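Local coordinates for Her-1 protein (Caenorhabditis elegans, PDB 1SZH) that is a secreted protein that dictates male development, inhibits tra-2a and probably acts directly in cell signalling during sex determination, at residues A[52-60]-A[98-108]; A[124-132]-A[142-150]. The protein carries 2 engineered substitutions. All blocks are in the same frame, centred on the assembly; numbering follows the deposited sequence.

Interaction 1 (A[52-60]-A[98-108]); sequences YKCLQNVLF and MTSPSIDAATR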
ATOM      1  N   TYR A  52      -8.051  -5.152   3.852  1.00 12.64           N
ATOM      2  CA  TYR A  52      -7.093  -4.931   2.768  1.00 14.34           C
ATOM      3  C   TYR A  52      -6.484  -6.255   2.318  1.00 10.12           C
ATOM      4  O   TYR A  52      -6.361  -6.539   1.118  1.00 13.77           O
ATOM      5  CB  TYR A  52      -5.975  -4.004   3.251  1.00 11.87           C
ATOM      6  CG  TYR A  52      -4.729  -3.895   2.357  1.00 13.28           C
ATOM      7  CD1 TYR A  52      -4.532  -2.808   1.511  1.00 13.99           C
ATOM      8  CD2 TYR A  52      -3.749  -4.899   2.373  1.00 13.50           C
ATOM      9  CE1 TYR A  52      -3.348  -2.701   0.715  1.00 13.41           C
ATOM     10  CE2 TYR A  52      -2.601  -4.809   1.594  1.00 13.06           C
ATOM     11  CZ  TYR A  52      -2.411  -3.707   0.762  1.00 13.68           C
ATOM     12  OH  TYR A  52      -1.260  -3.598   0.010  1.00 14.52           O
ATOM     13  N   LYS A  53      -6.112  -7.081   3.296  1.00 14.53           N
ATOM     14  CA  LYS A  53      -5.491  -8.359   2.971  1.00 15.35           C
ATOM     15  C   LYS A  53      -6.477  -9.293   2.290  1.00 14.71           C
ATOM     16  O   LYS A  53      -6.124  -9.972   1.322  1.00 15.37           O
ATOM     17  CB  LYS A  53      -4.936  -8.982   4.252  1.00 15.62           C
ATOM     18  CG  LYS A  53      -3.855  -8.113   4.860  1.00 13.96           C
ATOM     19  CD  LYS A  53      -3.302  -8.697   6.130  1.00 20.47           C
ATOM     20  CE  LYS A  53      -2.167  -7.834   6.666  1.00 22.31           C
ATOM     21  NZ  LYS A  53      -1.533  -8.426   7.888  1.00 27.61           N
ATOM     22  N   CYS A  54      -7.714  -9.301   2.771  1.00 15.21           N
ATOM     23  CA  CYS A  54      -8.748 -10.138   2.165  1.00 16.38           C
ATOM     24  C   CYS A  54      -8.961  -9.690   0.699  1.00 16.79           C
ATOM     25  O   CYS A  54      -9.003 -10.517  -0.222  1.00 15.28           O
ATOM     26  CB  CYS A  54     -10.028 -10.002   2.987  1.00 14.63           C
ATOM     27  SG  CYS A  54     -11.418 -11.038   2.457  1.00 21.53           S
ATOM     28  N   LEU A  55      -9.120  -8.383   0.473  1.00 14.26           N
ATOM     29  CA  LEU A  55      -9.327  -7.896  -0.883  1.00 12.60           C
ATOM     30  C   LEU A  55      -8.163  -8.244  -1.810  1.00 14.71           C
ATOM     31  O   LEU A  55      -8.366  -8.685  -2.937  1.00 16.11           O
ATOM     32  CB  LEU A  55      -9.587  -6.374  -0.893  1.00 14.05           C
ATOM     33  CG  LEU A  55     -10.895  -5.957  -0.210  1.00 14.53           C
ATOM     34  CD1 LEU A  55     -10.939  -4.416  -0.205  1.00 14.14           C
ATOM     35  CD2 LEU A  55     -12.109  -6.498  -0.944  1.00 14.25           C
ATOM     36  N   GLN A  56      -6.936  -8.043  -1.347  1.00 13.88           N
ATOM     37  CA  GLN A  56      -5.785  -8.374  -2.181  1.00 15.41           C
ATOM     38  C   GLN A  56      -5.775  -9.858  -2.575  1.00 14.41           C
ATOM     39  O   GLN A  56      -5.487 -10.210  -3.721  1.00 17.33           O
ATOM     40  CB  GLN A  56      -4.495  -8.044  -1.440  1.00 16.03           C
ATOM     41  CG  GLN A  56      -4.220  -6.553  -1.346  1.00 14.75           C
ATOM     42  CD  GLN A  56      -2.883  -6.195  -1.980  1.00 15.36           C
ATOM     43  OE1 GLN A  56      -1.844  -6.753  -1.628  1.00 16.46           O
ATOM     44  NE2 GLN A  56      -2.901  -5.248  -2.906  1.00 17.60           N
ATOM     45  N   ASN A  57      -6.110 -10.705  -1.607  1.00 16.19           N
ATOM     46  CA  ASN A  57      -6.126 -12.143  -1.839  1.00 16.71           C
ATOM     47  C   ASN A  57      -7.176 -12.536  -2.876  1.00 19.95           C
ATOM     48  O   ASN A  57      -6.946 -13.463  -3.656  1.00 24.87           O
ATOM     49  CB  ASN A  57      -6.340 -12.893  -0.511  1.00 17.42           C
ATOM     50  CG  ASN A  57      -5.074 -12.955   0.346  1.00 21.91           C
ATOM     51  OD1 ASN A  57      -5.082 -13.519   1.452  1.00 24.33           O
ATOM     52  ND2 ASN A  57      -3.986 -12.371  -0.152  1.00 17.93           N
ATOM     53  N   VAL A  58      -8.321 -11.849  -2.915  1.00 16.47           N
ATOM     54  CA  VAL A  58      -9.329 -12.199  -3.924  1.00 16.39           C
ATOM     55  C   VAL A  58      -8.995 -11.565  -5.278  1.00 19.77           C
ATOM     56  O   VAL A  58      -8.965 -12.243  -6.300  1.00 21.25           O
ATOM     57  CB  VAL A  58     -10.752 -11.762  -3.497  1.00 19.57           C
ATOM     58  CG1 VAL A  58     -11.756 -12.096  -4.613  1.00 20.39           C
ATOM     59  CG2 VAL A  58     -11.145 -12.427  -2.210  1.00 18.39           C
ATOM     60  N   LEU A  59      -8.701 -10.268  -5.300  1.00 18.04           N
ATOM     61  CA  LEU A  59      -8.403  -9.577  -6.558  1.00 17.00           C
ATOM     62  C   LEU A  59      -7.206 -10.132  -7.301  1.00 16.59           C
ATOM     63  O   LEU A  59      -7.212 -10.210  -8.524  1.00 22.41           O
ATOM     64  CB  LEU A  59      -8.128  -8.085  -6.295  1.00 15.67           C
ATOM     65  CG  LEU A  59      -9.309  -7.275  -5.740  1.00 16.35           C
ATOM     66  CD1 LEU A  59      -8.819  -5.855  -5.419  1.00 15.96           C
ATOM     67  CD2 LEU A  59     -10.437  -7.212  -6.747  1.00 16.04           C
ATOM     68  N   PHE A  60      -6.185 -10.530  -6.556  1.00 17.78           N
ATOM     69  CA  PHE A  60      -4.954 -10.998  -7.168  1.00 19.37           C
ATOM     70  C   PHE A  60      -4.700 -12.489  -6.920  1.00 20.14           C
ATOM     71  O   PHE A  60      -3.560 -12.923  -6.841  1.00 22.35           O
ATOM     72  CB  PHE A  60      -3.799 -10.144  -6.645  1.00 17.70           C
ATOM     73  CG  PHE A  60      -3.949  -8.670  -6.986  1.00 19.59           C
ATOM     74  CD1 PHE A  60      -3.994  -7.705  -5.987  1.00 21.12           C
ATOM     75  CD2 PHE A  60      -4.099  -8.259  -8.314  1.00 18.81           C
ATOM     76  CE1 PHE A  60      -4.207  -6.350  -6.303  1.00 19.75           C
ATOM     77  CE2 PHE A  60      -4.310  -6.904  -8.641  1.00 23.17           C
ATOM     78  CZ  PHE A  60      -4.359  -5.953  -7.635  1.00 19.78           C
ATOM     79  N   MET A  98       0.284   2.636  -1.118  1.00 12.34           N
ATOM     80  CA  MET A  98       0.601   1.395  -0.413  1.00 11.64           C
ATOM     81  C   MET A  98      -0.486   0.875   0.496  1.00 14.26           C
ATOM     82  O   MET A  98      -0.346  -0.205   1.069  1.00 16.27           O
ATOM     83  CB  MET A  98       1.916   1.567   0.366  1.00 12.12           C
ATOM     84  CG  MET A  98       3.130   1.844  -0.553  1.00 14.36           C
ATOM     85  SD  MET A  98       3.670   0.391  -1.521  1.00 15.62           S
ATOM     86  CE  MET A  98       4.553  -0.561  -0.250  1.00 15.29           C
ATOM     87  N   THR A  99      -1.566   1.639   0.643  1.00 13.76           N
ATOM     88  CA  THR A  99      -2.687   1.175   1.452  1.00 13.20           C
ATOM     89  C   THR A  99      -3.964   1.030   0.590  1.00 14.17           C
ATOM     90  O   THR A  99      -5.059   0.879   1.126  1.00 14.64           O
ATOM     91  CB  THR A  99      -2.962   2.123   2.658  1.00 15.25           C
ATOM     92  OG1 THR A  99      -3.105   3.472   2.190  1.00 15.09           O
ATOM     93  CG2 THR A  99      -1.819   2.053   3.671  1.00 17.65           C
ATOM     94  N   SER A 100      -3.805   1.067  -0.742  1.00 13.82           N
ATOM     95  CA  SER A 100      -4.923   0.952  -1.699  1.00 12.76           C
ATOM     96  C   SER A 100      -4.900  -0.508  -2.189  1.00 12.71           C
ATOM     97  O   SER A 100      -4.116  -0.870  -3.056  1.00 14.09           O
ATOM     98  CB  SER A 100      -4.722   1.940  -2.854  1.00 12.82           C
ATOM     99  OG  SER A 100      -4.818   3.266  -2.348  1.00 16.25           O
ATOM    100  N   PRO A 101      -5.790  -1.353  -1.653  1.00 13.32           N
ATOM    101  CA  PRO A 101      -5.775  -2.767  -2.060  1.00 14.46           C
ATOM    102  C   PRO A 101      -5.932  -3.146  -3.513  1.00 14.99           C
ATOM    103  O   PRO A 101      -5.416  -4.200  -3.924  1.00 15.65           O
ATOM    104  CB  PRO A 101      -6.850  -3.396  -1.173  1.00 13.26           C
ATOM    105  CG  PRO A 101      -7.858  -2.283  -1.024  1.00 14.02           C
ATOM    106  CD  PRO A 101      -6.941  -1.074  -0.773  1.00 13.59           C
ATOM    107  N   SER A 102      -6.607  -2.310  -4.306  1.00 12.40           N
ATOM    108  CA  SER A 102      -6.787  -2.680  -5.708  1.00 13.91           C
ATOM    109  C   SER A 102      -5.698  -2.214  -6.671  1.00 16.12           C
ATOM    110  O   SER A 102      -5.777  -2.493  -7.871  1.00 17.24           O
ATOM    111  CB  SER A 102      -8.135  -2.175  -6.210  1.00 14.91           C
ATOM    112  OG  SER A 102      -8.155  -0.757  -6.222  1.00 14.01           O
ATOM    113  N   ILE A 103      -4.693  -1.497  -6.174  1.00 14.41           N
ATOM    114  CA  ILE A 103      -3.618  -1.053  -7.061  1.00 14.73           C
ATOM    115  C   ILE A 103      -2.504  -2.101  -7.032  1.00 14.43           C
ATOM    116  O   ILE A 103      -1.948  -2.407  -5.973  1.00 14.82           O
ATOM    117  CB  ILE A 103      -3.045   0.307  -6.624  1.00 14.68           C
ATOM    118  CG1 ILE A 103      -4.161   1.344  -6.553  1.00 15.36           C
ATOM    119  CG2 ILE A 103      -1.990   0.763  -7.649  1.00 14.01           C
ATOM    120  CD1 ILE A 103      -3.725   2.761  -6.087  1.00 17.54           C
ATOM    121  N   ASP A 104      -2.200  -2.661  -8.194  1.00 16.87           N
ATOM    122  CA  ASP A 104      -1.170  -3.685  -8.227  1.00 20.59           C
ATOM    123  C   ASP A 104       0.219  -3.123  -7.970  1.00 20.11           C
ATOM    124  O   ASP A 104       0.452  -1.921  -8.047  1.00 16.74           O
ATOM    125  CB  ASP A 104      -1.215  -4.472  -9.537  1.00 19.80           C
ATOM    126  CG  ASP A 104      -0.960  -3.616 -10.758  1.00 28.69           C
ATOM    127  OD1 ASP A 104       0.061  -2.908 -10.816  1.00 26.21           O
ATOM    128  OD2 ASP A 104      -1.790  -3.664 -11.686  1.00 49.57           O
ATOM    129  N   ALA A 105       1.131  -4.020  -7.613  1.00 16.76           N
ATOM    130  CA  ALA A 105       2.509  -3.665  -7.295  1.00 17.10           C
ATOM    131  C   ALA A 105       3.213  -2.775  -8.309  1.00 16.56           C
ATOM    132  O   ALA A 105       3.767  -1.728  -7.949  1.00 16.39           O
ATOM    133  CB  ALA A 105       3.309  -4.937  -7.089  1.00 17.34           C
ATOM    134  N   ALA A 106       3.217  -3.188  -9.576  1.00 17.16           N
ATOM    135  CA  ALA A 106       3.897  -2.429 -10.611  1.00 20.39           C
ATOM    136  C   ALA A 106       3.398  -1.003 -10.739  1.00 17.16           C
ATOM    137  O   ALA A 106       4.195  -0.072 -10.879  1.00 18.98           O
ATOM    138  CB  ALA A 106       3.781  -3.153 -11.948  1.00 25.37           C
ATOM    139  N   THR A 107       2.087  -0.834 -10.668  1.00 15.40           N
ATOM    140  CA  THR A 107       1.502   0.496 -10.789  1.00 16.12           C
ATOM    141  C   THR A 107       1.914   1.373  -9.610  1.00 16.00           C
ATOM    142  O   THR A 107       2.280   2.529  -9.794  1.00 16.89           O
ATOM    143  CB  THR A 107      -0.028   0.405 -10.887  1.00 17.29           C
ATOM    144  OG1 THR A 107      -0.367  -0.316 -12.074  1.00 20.42           O
ATOM    145  CG2 THR A 107      -0.655   1.807 -10.965  1.00 17.50           C
ATOM    146  N   ARG A 108       1.876   0.821  -8.402  1.00 14.76           N
ATOM    147  CA  ARG A 108       2.281   1.602  -7.236  1.00 14.18           C
ATOM    148  C   ARG A 108       3.758   1.971  -7.337  1.00 15.48           C
ATOM    149  O   ARG A 108       4.133   3.126  -7.147  1.00 15.48           O
ATOM    150  CB  ARG A 108       2.150   0.807  -5.939  1.00 16.45           C
ATOM    151  CG  ARG A 108       0.793   0.269  -5.598  1.00 13.86           C
ATOM    152  CD  ARG A 108       0.919  -0.443  -4.264  1.00 15.00           C
ATOM    153  NE  ARG A 108      -0.344  -1.092  -3.887  1.00 15.09           N
ATOM    154  CZ  ARG A 108      -0.544  -1.657  -2.704  1.00 14.37           C
ATOM    155  NH1 ARG A 108       0.432  -1.677  -1.781  1.00 16.10           N
ATOM    156  NH2 ARG A 108      -1.730  -2.173  -2.427  1.00 17.14           N
TER
HETATM  157  O   HOH W   1      -0.521  -4.456  -4.473  1.00 17.54           O
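With CG of Tyr-52 anti to its own backbone nitrogen (chi1 167°) and the chain of Arg-108 extended from CG to NE, the phenol and the guanidinium approach from opposite directions and meet at the tyrosine hydroxyl. Arg-108 grips that single oxygen end-on with two nitrogens: NH2 lies 2.9 Å and NH1 3.1 Å from Tyr-52 OH, which sits close to the guanidinium plane. The ring plane is turned 57° against that of the guanidinium. Behind the hydroxyl, Tyr-52 CD1 packs on Pro-101 CB at 3.6 Å, while Leu-55 CD1 reaches Pro-101 CG alongside, pointing the same way. One helical turn beyond Tyr-52, CG of Gln-56 lies over one face of the tyrosine ring, and a bend at chi2 then turns the amide toward Pro-101 O. Its NE2 gives that oxygen a nearly straight bond of 2.9 Å, and also donates to a water that in turn donates to Ile-103 O. Arg-108 NE donates to the same Ile-103 carbonyl from above its plane, at 2.9 Å. At the end of helix 47-59, Pro-101 O lies at the edge of the Phe-60 ring, 3.4 Å from CE1. Gln-56 OE1 accepts from Ile-68 N and Tyr-52 OH bonds Ile-68 O, tying in the connection between helices 47-59 and 85-97. Helix 47-59 thus holds the type I beta turn Ser-100 to Ile-103, just before N-cap Asp-104, through buried polar groups; the arginine charge would probably polarise the doubly gripped hydroxyl, favouring donation to Ile-68 O.

Interaction 2 (A[124-132]-A[142-150]); sequences KCFEKCRSL and LQFEEYCEA. Engineered in segment 142-150: Glu-149 (natural residue Asn).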
ATOM      1  N   LYS A 124      15.900   3.862  -3.021  1.00 20.53           N
ATOM      2  CA  LYS A 124      16.643   2.640  -2.714  1.00 18.05           C
ATOM      3  C   LYS A 124      16.436   2.262  -1.253  1.00 17.30           C
ATOM      4  O   LYS A 124      16.348   1.073  -0.930  1.00 20.04           O
ATOM      5  CB  LYS A 124      18.131   2.830  -3.019  1.00 23.02           C
ATOM      6  CG  LYS A 124      18.419   2.924  -4.506  1.00 32.15           C
ATOM      7  CD  LYS A 124      19.916   3.049  -4.791  1.00 42.60           C
ATOM      8  CE  LYS A 124      20.189   3.064  -6.294  1.00 54.04           C
ATOM      9  NZ  LYS A 124      21.631   3.289  -6.626  1.00 61.77           N
ATOM     10  N   CYS A 125      16.350   3.250  -0.373  1.00 19.25           N
ATOM     11  CA  CYS A 125      16.119   2.975   1.045  1.00 20.55           C
ATOM     12  C   CYS A 125      14.707   2.391   1.229  1.00 19.49           C
ATOM     13  O   CYS A 125      14.494   1.467   2.005  1.00 18.49           O
ATOM     14  CB  CYS A 125      16.260   4.254   1.849  1.00 20.85           C
ATOM     15  SG  CYS A 125      16.038   4.076   3.604  1.00 31.41           S
ATOM     16  N   PHE A 126      13.739   2.938   0.499  1.00 16.86           N
ATOM     17  CA  PHE A 126      12.369   2.442   0.563  1.00 15.60           C
ATOM     18  C   PHE A 126      12.374   0.955   0.169  1.00 16.93           C
ATOM     19  O   PHE A 126      11.740   0.119   0.819  1.00 16.14           O
ATOM     20  CB  PHE A 126      11.498   3.269  -0.423  1.00 12.42           C
ATOM     21  CG  PHE A 126      10.113   2.684  -0.691  1.00 11.87           C
ATOM     22  CD1 PHE A 126       9.094   2.795   0.254  1.00 14.52           C
ATOM     23  CD2 PHE A 126       9.844   2.042  -1.896  1.00 16.44           C
ATOM     24  CE1 PHE A 126       7.808   2.265   0.003  1.00 14.53           C
ATOM     25  CE2 PHE A 126       8.553   1.505  -2.173  1.00 19.50           C
ATOM     26  CZ  PHE A 126       7.539   1.612  -1.222  1.00 16.24           C
ATOM     27  N   GLU A 127      13.092   0.627  -0.896  1.00 16.01           N
ATOM     28  CA  GLU A 127      13.137  -0.755  -1.342  1.00 20.55           C
ATOM     29  C   GLU A 127      13.867  -1.623  -0.315  1.00 17.36           C
ATOM     30  O   GLU A 127      13.463  -2.760  -0.070  1.00 18.11           O
ATOM     31  CB  GLU A 127      13.799  -0.843  -2.716  1.00 25.39           C
ATOM     32  CG  GLU A 127      12.932  -0.274  -3.862  1.00 23.87           C
ATOM     33  CD  GLU A 127      11.823  -1.221  -4.323  1.00 43.60           C
ATOM     34  OE1 GLU A 127      10.903  -1.532  -3.530  1.00 37.80           O
ATOM     35  OE2 GLU A 127      11.867  -1.658  -5.495  1.00 49.28           O
ATOM     36  N   LYS A 128      14.917  -1.080   0.287  1.00 16.84           N
ATOM     37  CA  LYS A 128      15.659  -1.850   1.304  1.00 17.69           C
ATOM     38  C   LYS A 128      14.762  -2.118   2.521  1.00 21.21           C
ATOM     39  O   LYS A 128      14.772  -3.201   3.108  1.00 19.27           O
ATOM     40  CB  LYS A 128      16.928  -1.090   1.701  1.00 20.55           C
ATOM     41  CG  LYS A 128      17.802  -1.794   2.750  1.00 27.33           C
ATOM     42  CD  LYS A 128      19.156  -1.090   2.820  1.00 33.35           C
ATOM     43  CE  LYS A 128      20.192  -1.916   3.559  1.00 40.95           C
ATOM     44  NZ  LYS A 128      21.517  -1.238   3.491  1.00 38.47           N
ATOM     45  N   CYS A 129      13.986  -1.123   2.926  1.00 17.17           N
ATOM     46  CA  CYS A 129      13.059  -1.287   4.029  1.00 14.07           C
ATOM     47  C   CYS A 129      12.088  -2.435   3.701  1.00 15.97           C
ATOM     48  O   CYS A 129      11.792  -3.249   4.568  1.00 14.65           O
ATOM     49  CB  CYS A 129      12.297   0.039   4.237  1.00 16.00           C
ATOM     50  SG  CYS A 129      11.025   0.064   5.483  1.00 19.27           S
ATOM     51  N   ARG A 130      11.578  -2.489   2.467  1.00 15.30           N
ATOM     52  CA  ARG A 130      10.665  -3.565   2.100  1.00 14.14           C
ATOM     53  C   ARG A 130      11.359  -4.930   2.191  1.00 16.31           C
ATOM     54  O   ARG A 130      10.757  -5.894   2.665  1.00 16.28           O
ATOM     55  CB  ARG A 130      10.110  -3.359   0.692  1.00 16.20           C
ATOM     56  CG  ARG A 130       9.156  -2.151   0.552  1.00 18.49           C
ATOM     57  CD  ARG A 130       8.563  -2.131  -0.872  1.00 17.43           C
ATOM     58  NE  ARG A 130       7.726  -3.304  -1.086  1.00 18.90           N
ATOM     59  CZ  ARG A 130       7.652  -3.991  -2.219  1.00 24.99           C
ATOM     60  NH1 ARG A 130       8.370  -3.632  -3.280  1.00 25.53           N
ATOM     61  NH2 ARG A 130       6.861  -5.058  -2.282  1.00 22.88           N
ATOM     62  N   SER A 131      12.609  -4.999   1.723  1.00 17.40           N
ATOM     63  CA  SER A 131      13.378  -6.248   1.781  1.00 19.15           C
ATOM     64  C   SER A 131      13.593  -6.684   3.225  1.00 19.66           C
ATOM     65  O   SER A 131      13.420  -7.861   3.549  1.00 20.34           O
ATOM     66  CB  SER A 131      14.735  -6.074   1.090  1.00 26.58           C
ATOM     67  OG  SER A 131      14.559  -5.974  -0.314  1.00 34.16           O
ATOM     68  N   LEU A 132      13.963  -5.753   4.104  1.00 17.46           N
ATOM     69  CA  LEU A 132      14.164  -6.100   5.517  1.00 16.33           C
ATOM     70  C   LEU A 132      12.857  -6.617   6.158  1.00 18.03           C
ATOM     71  O   LEU A 132      12.883  -7.566   6.954  1.00 17.17           O
ATOM     72  CB  LEU A 132      14.686  -4.894   6.303  1.00 20.14           C
ATOM     73  CG  LEU A 132      16.175  -4.561   6.128  1.00 26.82           C
ATOM     74  CD1 LEU A 132      16.500  -3.379   7.021  1.00 32.18           C
ATOM     75  CD2 LEU A 132      17.039  -5.765   6.495  1.00 33.60           C
ATOM     76  N   LEU A 142      13.601  -0.350  13.745  1.00 26.94           N
ATOM     77  CA  LEU A 142      14.778   0.355  13.233  1.00 27.73           C
ATOM     78  C   LEU A 142      14.384   1.655  12.546  1.00 32.53           C
ATOM     79  O   LEU A 142      13.338   1.729  11.909  1.00 38.35           O
ATOM     80  CB  LEU A 142      15.496  -0.503  12.192  1.00 25.84           C
ATOM     81  CG  LEU A 142      16.032  -1.888  12.585  1.00 26.43           C
ATOM     82  CD1 LEU A 142      16.612  -2.579  11.368  1.00 28.32           C
ATOM     83  CD2 LEU A 142      17.105  -1.720  13.641  1.00 26.86           C
ATOM     84  N   GLN A 143      15.209   2.683  12.680  1.00 37.51           N
ATOM     85  CA  GLN A 143      14.933   3.925  11.975  1.00 39.53           C
ATOM     86  C   GLN A 143      15.763   3.786  10.710  1.00 37.72           C
ATOM     87  O   GLN A 143      16.768   3.072  10.709  1.00 27.96           O
ATOM     88  CB  GLN A 143      15.359   5.137  12.796  1.00 44.25           C
ATOM     89  CG  GLN A 143      16.596   4.923  13.612  1.00 52.67           C
ATOM     90  CD  GLN A 143      16.911   6.125  14.466  1.00 60.97           C
ATOM     91  OE1 GLN A 143      16.034   6.660  15.146  1.00 66.73           O
ATOM     92  NE2 GLN A 143      18.169   6.557  14.445  1.00 63.36           N
ATOM     93  N   PHE A 144      15.356   4.448   9.626  1.00 33.46           N
ATOM     94  CA  PHE A 144      16.077   4.296   8.367  1.00 29.24           C
ATOM     95  C   PHE A 144      17.557   4.534   8.489  1.00 23.93           C
ATOM     96  O   PHE A 144      18.344   3.905   7.780  1.00 28.76           O
ATOM     97  CB  PHE A 144      15.521   5.229   7.281  1.00 29.60           C
ATOM     98  CG  PHE A 144      14.046   5.090   7.043  1.00 28.43           C
ATOM     99  CD1 PHE A 144      13.165   6.063   7.519  1.00 29.60           C
ATOM    100  CD2 PHE A 144      13.526   3.969   6.395  1.00 25.47           C
ATOM    101  CE1 PHE A 144      11.786   5.947   7.326  1.00 26.47           C
ATOM    102  CE2 PHE A 144      12.143   3.836   6.191  1.00 25.70           C
ATOM    103  CZ  PHE A 144      11.265   4.818   6.672  1.00 27.40           C
ATOM    104  N   GLU A 145      17.936   5.460   9.359  1.00 27.58           N
ATOM    105  CA  GLU A 145      19.350   5.781   9.552  1.00 33.12           C
ATOM    106  C   GLU A 145      20.184   4.565   9.955  1.00 32.27           C
ATOM    107  O   GLU A 145      21.403   4.560   9.778  1.00 33.49           O
ATOM    108  CB  GLU A 145      19.506   6.882  10.602  1.00 36.25           C
ATOM    109  CG  GLU A 145      18.801   8.190  10.261  1.00 53.08           C
ATOM    110  CD  GLU A 145      17.386   8.221  10.779  1.00 63.11           C
ATOM    111  OE1 GLU A 145      16.919   7.220  11.420  1.00 70.94           O
ATOM    112  OE2 GLU A 145      16.665   9.259  10.555  1.00 72.88           O
ATOM    113  N   GLU A 146      19.530   3.530  10.478  1.00 30.71           N
ATOM    114  CA  GLU A 146      20.241   2.322  10.913  1.00 28.41           C
ATOM    115  C   GLU A 146      20.525   1.301   9.824  1.00 29.45           C
ATOM    116  O   GLU A 146      21.396   0.448   9.983  1.00 36.17           O
ATOM    117  CB  GLU A 146      19.485   1.638  12.055  1.00 27.07           C
ATOM    118  CG  GLU A 146      19.448   2.461  13.320  1.00 28.17           C
ATOM    119  CD  GLU A 146      19.053   1.654  14.555  1.00 37.48           C
ATOM    120  OE1 GLU A 146      19.852   0.779  14.987  1.00 39.83           O
ATOM    121  OE2 GLU A 146      17.951   1.898  15.096  1.00 40.67           O
ATOM    122  N   TYR A 147      19.801   1.359   8.714  1.00 33.28           N
ATOM    123  CA  TYR A 147      20.085   0.397   7.664  1.00 33.88           C
ATOM    124  C   TYR A 147      20.247   1.071   6.319  1.00 38.40           C
ATOM    125  O   TYR A 147      20.572   0.429   5.321  1.00 37.29           O
ATOM    126  CB  TYR A 147      19.017  -0.692   7.628  1.00 34.53           C
ATOM    127  CG  TYR A 147      17.611  -0.197   7.445  1.00 31.21           C
ATOM    128  CD1 TYR A 147      17.048  -0.108   6.174  1.00 33.91           C
ATOM    129  CD2 TYR A 147      16.812   0.097   8.549  1.00 33.30           C
ATOM    130  CE1 TYR A 147      15.712   0.240   6.007  1.00 32.71           C
ATOM    131  CE2 TYR A 147      15.479   0.448   8.394  1.00 29.08           C
ATOM    132  CZ  TYR A 147      14.933   0.509   7.118  1.00 30.14           C
ATOM    133  OH  TYR A 147      13.601   0.777   6.959  1.00 28.28           O
ATOM    134  N   CYS A 148      20.010   2.379   6.309  1.00 38.59           N
ATOM    135  CA  CYS A 148      20.208   3.202   5.125  1.00 46.65           C
ATOM    136  C   CYS A 148      21.183   4.239   5.672  1.00 49.73           C
ATOM    137  O   CYS A 148      20.787   5.144   6.402  1.00 57.68           O
ATOM    138  CB  CYS A 148      18.909   3.880   4.692  1.00 37.58           C
ATOM    139  SG  CYS A 148      17.641   2.682   4.198  1.00 32.92           S
ATOM    140  N   GLU A 149      22.491   4.043   5.301  1.00 56.71           N
ATOM    141  CA  GLU A 149      23.547   4.942   5.753  1.00 61.19           C
ATOM    142  C   GLU A 149      23.794   6.175   4.900  1.00 63.02           C
ATOM    143  O   GLU A 149      24.850   6.795   5.028  1.00 66.20           O
ATOM    144  CB  GLU A 149      24.869   4.192   5.870  1.00 62.05           C
ATOM    145  CG  GLU A 149      24.870   3.012   6.819  1.00 62.24           C
ATOM    146  CD  GLU A 149      26.273   2.428   6.974  1.00 67.49           C
ATOM    147  OE1 GLU A 149      27.220   2.990   6.357  1.00 61.87           O
ATOM    148  OE2 GLU A 149      26.444   1.423   7.716  1.00 62.59           O
ATOM    149  N   ALA A 150      22.900   6.549   4.052  1.00 61.87           N
ATOM    150  CA  ALA A 150      23.082   7.745   3.236  1.00 64.01           C
ATOM    151  C   ALA A 150      21.859   8.663   3.260  1.00 64.46           C
ATOM    152  O   ALA A 150      20.915   8.359   4.017  1.00 64.76           O
ATOM    153  CB  ALA A 150      23.430   7.347   1.799  1.00 60.02           C
TER
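Leu-142 opens a disulfide-linked C-terminal loop that folds back on helix 120-134, its CD1 lying near CD1 of Leu-132. Phe-144 follows, and its ring spans two helix cysteines in sulfur-aromatic contacts: CD2 lies 3.8 Å from Cys-125 SG, which stands oblique to the ring, and CE2 is 4.0 Å from Cys-129 SG at the ring edge. The carbonyl of Phe-144 accepts from both Tyr-147 N and Cys-148 N, and the two bonds close a compact turn. This turn presents Tyr-147 to the helix, where a chi1 of 57° tucks the ring back over its own backbone, so that one face meets Leu-132 and the other lies near Phe-144 O. Leu-132 CD1 makes a CH-pi contact there, 3.6 Å from the centroid of the Tyr-147 ring. Lys-128 CG meets the ring edge, the two chains running in opposite directions, and Tyr-147 OH comes 3.1 Å from Cys-129 SG, the sulfur that is bonded to Cys-75. Replacing Tyr-147 by alanine would probably open a gap against the helix and leave the Leu-132 methyl without its aromatic partner. The backbone of Tyr-147 contributes as well: the extended Lys-128 chain carries NZ to Tyr-147 O, 2.6 Å away and nearly in line with the C=O bond. Cys-148 then closes the loop covalently onto the helix, its SG 2.2 Å from Cys-125 SG with a chi3 of 95°.

In the fold
From the N terminus, the chain runs through helices 8-18 and 24-33 to helix 47-59, where interaction 1 opens; it closes 38 residues later, at the turn into helix 105-115, after the chain has passed through helix 85-97. Interaction 2 opens on the next helix, 120-134, and closes a short loop with the C-terminal tail. The two loops therefore follow one another in series, neither nested nor crossed. Their centres are about 23 Å apart, yet they touch: Met-98 CE lies 3.8 Å from Phe-126 CZ, and Phe-126 also packs on helix 105-115. Around interaction 1, Leu-55 touches helices 8-18 and 24-33, and Pro-101 touches Ile-30; interaction 2 fastens the tail to helix 120-134.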